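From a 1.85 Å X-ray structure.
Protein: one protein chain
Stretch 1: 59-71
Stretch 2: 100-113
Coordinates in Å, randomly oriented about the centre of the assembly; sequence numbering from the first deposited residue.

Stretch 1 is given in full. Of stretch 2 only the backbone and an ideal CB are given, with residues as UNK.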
# COMPACT_ATOMS: atom_id res chain seq x y z
N PHE A 59 -5.08 1.59 -16.37
CA PHE A 59 -5.11 1.18 -14.97
C PHE A 59 -5.70 -0.22 -14.88
O PHE A 59 -5.20 -1.06 -14.13
CB PHE A 59 -5.96 2.15 -14.15
CG PHE A 59 -5.17 3.25 -13.49
CD1 PHE A 59 -4.37 2.98 -12.38
CD2 PHE A 59 -5.23 4.55 -13.98
CE1 PHE A 59 -3.65 3.99 -11.77
CE2 PHE A 59 -4.50 5.57 -13.37
CZ PHE A 59 -3.71 5.29 -12.26
N GLU A 60 -6.75 -0.46 -15.65
CA GLU A 60 -7.42 -1.75 -15.66
C GLU A 60 -6.53 -2.84 -16.25
O GLU A 60 -6.79 -4.03 -16.09
CB GLU A 60 -8.72 -1.67 -16.47
CG GLU A 60 -9.78 -0.76 -15.85
CD GLU A 60 -11.03 -0.65 -16.71
OE1 GLU A 60 -10.91 -0.19 -17.87
OE2 GLU A 60 -12.13 -1.01 -16.24
N LYS A 61 -5.47 -2.43 -16.93
CA LYS A 61 -4.55 -3.39 -17.53
C LYS A 61 -3.25 -3.51 -16.75
O LYS A 61 -2.46 -4.41 -17.00
CB LYS A 61 -4.26 -2.99 -18.98
CG LYS A 61 -5.46 -3.10 -19.91
CD LYS A 61 -5.16 -2.56 -21.31
CE LYS A 61 -6.29 -2.87 -22.28
NZ LYS A 61 -6.11 -2.21 -23.61
N ASP A 62 -3.04 -2.61 -15.79
CA ASP A 62 -1.83 -2.64 -14.97
C ASP A 62 -1.70 -3.93 -14.19
O ASP A 62 -2.70 -4.52 -13.77
CB ASP A 62 -1.81 -1.45 -14.01
CG ASP A 62 -0.67 -1.52 -13.01
OD1 ASP A 62 0.47 -1.84 -13.42
OD2 ASP A 62 -0.90 -1.24 -11.82
N ALA A 63 -0.46 -4.38 -13.97
CA ALA A 63 -0.21 -5.61 -13.23
C ALA A 63 0.73 -5.37 -12.05
O ALA A 63 1.02 -6.29 -11.28
CB ALA A 63 0.38 -6.66 -14.16
N ALA A 64 1.19 -4.13 -11.92
CA ALA A 64 2.10 -3.78 -10.83
C ALA A 64 1.36 -3.23 -9.60
O ALA A 64 2.00 -2.72 -8.68
CB ALA A 64 3.13 -2.76 -11.33
N SER A 65 0.04 -3.34 -9.60
CA SER A 65 -0.79 -2.86 -8.49
C SER A 65 -0.54 -1.40 -8.13
O SER A 65 -0.60 -1.02 -6.95
CB SER A 65 -0.56 -3.73 -7.25
OG SER A 65 -0.93 -5.07 -7.47
N ILE A 66 -0.29 -0.58 -9.13
CA ILE A 66 -0.03 0.84 -8.92
C ILE A 66 -1.19 1.60 -8.27
O ILE A 66 -2.25 1.78 -8.88
CB ILE A 66 0.37 1.53 -10.25
CG1 ILE A 66 1.63 0.87 -10.82
CG2 ILE A 66 0.63 3.02 -10.03
CD1 ILE A 66 2.11 1.47 -12.13
N GLY A 67 -1.00 2.02 -7.03
CA GLY A 67 -2.01 2.76 -6.29
C GLY A 67 -3.28 2.04 -5.86
O GLY A 67 -4.17 2.64 -5.26
N LYS A 68 -3.37 0.75 -6.14
CA LYS A 68 -4.55 -0.02 -5.77
C LYS A 68 -4.73 -0.31 -4.28
O LYS A 68 -3.79 -0.21 -3.48
CB LYS A 68 -4.53 -1.38 -6.47
CG LYS A 68 -4.48 -1.37 -7.98
CD LYS A 68 -4.39 -2.82 -8.48
CE LYS A 68 -4.40 -2.92 -10.00
NZ LYS A 68 -5.73 -2.58 -10.59
N THR A 69 -5.96 -0.67 -3.93
CA THR A 69 -6.30 -1.02 -2.56
C THR A 69 -6.15 -2.54 -2.76
O THR A 69 -6.88 -3.12 -3.57
CB THR A 69 -7.76 -0.77 -2.20
OG1 THR A 69 -7.96 0.62 -1.93
CG2 THR A 69 -8.14 -1.58 -0.96
N VAL A 70 -5.21 -3.16 -2.05
CA VAL A 70 -4.98 -4.59 -2.17
C VAL A 70 -5.63 -5.45 -1.09
O VAL A 70 -5.65 -5.08 0.08
CB VAL A 70 -3.46 -4.89 -2.17
CG1 VAL A 70 -3.22 -6.38 -2.20
CG2 VAL A 70 -2.80 -4.21 -3.37
N GLY A 71 -6.16 -6.59 -1.52
CA GLY A 71 -6.82 -7.54 -0.63
C GLY A 71 -7.25 -8.76 -1.43
O GLY A 71 -7.04 -8.77 -2.65
N UNK A 100 -0.23 -14.07 -4.59
CA UNK A 100 -0.01 -12.66 -4.32
C UNK A 100 -1.18 -11.69 -4.44
O UNK A 100 -1.93 -11.72 -5.41
CB UNK A 100 1.09 -12.17 -5.27
N UNK A 101 -1.29 -10.81 -3.45
CA UNK A 101 -2.34 -9.80 -3.40
C UNK A 101 -3.76 -10.26 -3.68
O UNK A 101 -4.49 -9.63 -4.44
CB UNK A 101 -2.00 -8.70 -4.40
N UNK A 102 -4.16 -11.37 -3.06
CA UNK A 102 -5.50 -11.87 -3.25
C UNK A 102 -5.83 -12.58 -4.55
O UNK A 102 -6.98 -12.92 -4.78
CB UNK A 102 -6.46 -10.69 -3.10
N UNK A 103 -4.83 -12.78 -5.41
CA UNK A 103 -5.06 -13.46 -6.67
C UNK A 103 -5.51 -12.59 -7.83
O UNK A 103 -5.69 -11.39 -7.68
CB UNK A 103 -6.11 -14.55 -6.45
N UNK A 104 -5.72 -13.19 -9.02
CA UNK A 104 -6.15 -12.47 -10.22
C UNK A 104 -7.48 -11.74 -10.04
O UNK A 104 -7.75 -10.76 -10.73
CB UNK A 104 -6.26 -13.45 -11.39
N UNK A 105 -8.31 -12.22 -9.11
CA UNK A 105 -9.59 -11.57 -8.86
C UNK A 105 -9.61 -10.95 -7.46
O UNK A 105 -10.65 -10.90 -6.80
CB UNK A 105 -10.74 -12.57 -9.02
N UNK A 106 -8.44 -10.49 -7.01
CA UNK A 106 -8.33 -9.87 -5.70
C UNK A 106 -9.03 -8.52 -5.75
O UNK A 106 -9.45 -8.07 -6.83
CB UNK A 106 -6.87 -9.72 -5.28
N UNK A 107 -9.17 -7.86 -4.60
CA UNK A 107 -9.83 -6.56 -4.53
C UNK A 107 -9.23 -5.51 -5.46
O UNK A 107 -9.94 -4.66 -5.98
CB UNK A 107 -9.78 -6.04 -3.09
N UNK A 108 -7.92 -5.56 -5.66
CA UNK A 108 -7.27 -4.59 -6.52
C UNK A 108 -7.69 -4.71 -7.98
O UNK A 108 -7.53 -3.77 -8.76
CB UNK A 108 -5.75 -4.74 -6.41
N UNK A 109 -8.25 -5.87 -8.35
CA UNK A 109 -8.68 -6.09 -9.73
C UNK A 109 -10.19 -6.06 -9.91
O UNK A 109 -10.70 -6.54 -10.92
CB UNK A 109 -8.14 -7.43 -10.23
N UNK A 110 -10.90 -5.51 -8.93
CA UNK A 110 -12.35 -5.46 -9.04
C UNK A 110 -12.91 -4.04 -9.01
O UNK A 110 -12.27 -3.12 -8.51
CB UNK A 110 -12.98 -6.28 -7.91
N UNK A 111 -14.10 -3.88 -9.58
CA UNK A 111 -14.76 -2.58 -9.63
C UNK A 111 -15.55 -2.35 -8.35
O UNK A 111 -16.55 -3.03 -8.09
CB UNK A 111 -15.68 -2.48 -10.85
N UNK A 112 -15.09 -1.40 -7.54
CA UNK A 112 -15.76 -1.08 -6.29
C UNK A 112 -16.91 -0.10 -6.52
O UNK A 112 -16.90 0.67 -7.47
CB UNK A 112 -14.76 -0.50 -5.29
N UNK A 113 -17.89 -0.14 -5.62
CA UNK A 113 -19.05 0.75 -5.72
C UNK A 113 -18.73 2.06 -5.01
O UNK A 113 -17.99 2.08 -4.03
CB UNK A 113 -20.30 0.10 -5.12

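Position 100 has extended backbone angles (-99/135) and an ideal CB with nothing of stretch 1 within 5.5 Å, so many side chains would fit; it is Leu100.

At 101, phi/psi of 48/46 excludes proline and disfavours beta-branched residues; glycine, asparagine and aspartate take it most easily, and other unbranched side chains can. The CB points sideways, 3.4 Å from Val70 CG1, with Ser65 OG 4.9 Å away, so a flat or polar group could follow the valine. The residue is His101: Val70 CG2 lies over one face of its ring, and CD2 comes within 3.7 Å of Ser65 OG.

Position 102 combines positive phi (76°) with an ideal CB 2.1 Å from Gly71 O, a clash. Glycine is indicated twice over, and Gly102 makes a CA-H...O contact, CA to Gly71 O at 3.5 Å. At 103 (87/179) a CB would jam against the preceding carbonyl; it is Gly103.

Positions 104 and 105 meet no stretch 1 atoms. Phi of -58° permits proline at 104, and stretch 1 sets no limit at 105; they are Pro104 and Asn105.

At 106 the backbone angles are ordinary, but a CB would sit 2.8 Å from Gly71 O and 2.5 Å from His101 O. Gly106 avoids both.

At 107 the backbone N donates to Gly71 O (3.0 Å, 146°), which rules out proline. The CB points toward stretch 1, 3.9 Å from Gly71 O and 4.1 Å from Thr69 O, and Gly71 has no side chain in the way, so a side chain of moderate size would suit, apolar or polar. The residue is Leu107; a CB on Gly71 would lie 2.6 Å from Leu107 CD1.

At 108 an ideal CB would be tight, 3.1 Å from Lys68 CD, so glycine or at most alanine is expected. With Gly108, CA approaches Thr69 O to 3.3 Å, while the backbone O accepts from Lys68 NZ at 2.8 Å.

The CB at 109 points sideways, 5.4 Å from Lys68 NZ, leaving room for a long side chain to reach the carbonyls of Asp62 and Ala63. Tyr109 does so: Asp62 O lies at the ring edge, 3.7 Å from CE1.

Position 110 points away, leaving the choice open; it is Arg110. At 111, the Glu60 carboxylate invites a long basic chain. Lys111 NZ forms a salt bridge with Glu60 OE2 at 3.4 Å, a weak hydrogen bond.

At 112 the CB points toward stretch 1 from a distance, so a large side chain could reach it, and a smaller one would also be tolerated. Trp112 CZ2 reaches Thr69 CG2 (3.8 Å), and NE1 donates to Leu107 O (3.0 Å). Position 113 is out of reach of stretch 1, which sets no limit there; it is Glu113.

Stretch 2 (100-113) LHGGPNGLGYRKWE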
# COMPACT_ATOMS: atom_id res chain seq x y z
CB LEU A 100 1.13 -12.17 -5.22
CG LEU A 100 1.56 -10.71 -5.16
CD1 LEU A 100 2.38 -10.47 -3.91
CD2 LEU A 100 2.39 -10.37 -6.40
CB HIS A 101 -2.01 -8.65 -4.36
CG HIS A 101 -0.68 -8.01 -4.09
ND1 HIS A 101 -0.22 -7.78 -2.82
CD2 HIS A 101 0.25 -7.52 -4.94
CE1 HIS A 101 0.95 -7.16 -2.89
NE2 HIS A 101 1.26 -6.99 -4.16
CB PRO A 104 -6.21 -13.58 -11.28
CG PRO A 104 -6.52 -14.80 -10.49
CD PRO A 104 -5.63 -14.64 -9.28
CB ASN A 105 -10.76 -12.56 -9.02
CG ASN A 105 -12.09 -11.85 -9.24
OD1 ASN A 105 -12.17 -10.90 -10.01
ND2 ASN A 105 -13.14 -12.32 -8.57
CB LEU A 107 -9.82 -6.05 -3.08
CG LEU A 107 -10.39 -6.99 -2.02
CD1 LEU A 107 -10.43 -6.27 -0.67
CD2 LEU A 107 -11.81 -7.44 -2.41
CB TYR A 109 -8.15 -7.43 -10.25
CG TYR A 109 -6.66 -7.46 -10.40
CD1 TYR A 109 -6.01 -6.64 -11.32
CD2 TYR A 109 -5.88 -8.28 -9.59
CE1 TYR A 109 -4.63 -6.63 -11.43
CE2 TYR A 109 -4.49 -8.28 -9.69
CZ TYR A 109 -3.87 -7.45 -10.61
OH TYR A 109 -2.50 -7.42 -10.70
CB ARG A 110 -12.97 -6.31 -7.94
CG ARG A 110 -12.54 -7.77 -8.03
CD ARG A 110 -13.19 -8.59 -6.96
NE ARG A 110 -14.64 -8.48 -7.04
CZ ARG A 110 -15.47 -8.91 -6.09
NH1 ARG A 110 -14.99 -9.47 -4.99
NH2 ARG A 110 -16.78 -8.76 -6.25
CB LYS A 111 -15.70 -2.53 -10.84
CG LYS A 111 -15.04 -2.98 -12.15
CD LYS A 111 -15.97 -2.78 -13.35
CE LYS A 111 -16.07 -1.31 -13.71
NZ LYS A 111 -14.73 -0.76 -14.08
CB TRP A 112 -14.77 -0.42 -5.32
CG TRP A 112 -13.64 -1.27 -4.88
CD1 TRP A 112 -12.74 -1.93 -5.68
CD2 TRP A 112 -13.24 -1.51 -3.53
NE1 TRP A 112 -11.79 -2.56 -4.89
CE2 TRP A 112 -12.07 -2.31 -3.57
CE3 TRP A 112 -13.74 -1.12 -2.29
CZ2 TRP A 112 -11.41 -2.73 -2.42
CZ3 TRP A 112 -13.07 -1.53 -1.13
CH2 TRP A 112 -11.92 -2.32 -1.21
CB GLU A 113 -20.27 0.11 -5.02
CG GLU A 113 -20.81 -1.13 -5.70
CD GLU A 113 -21.61 -0.81 -6.95
OE1 GLU A 113 -22.66 -0.16 -6.81
OE2 GLU A 113 -21.18 -1.20 -8.06
O HOH W 1 -5.68 -6.97 -4.75
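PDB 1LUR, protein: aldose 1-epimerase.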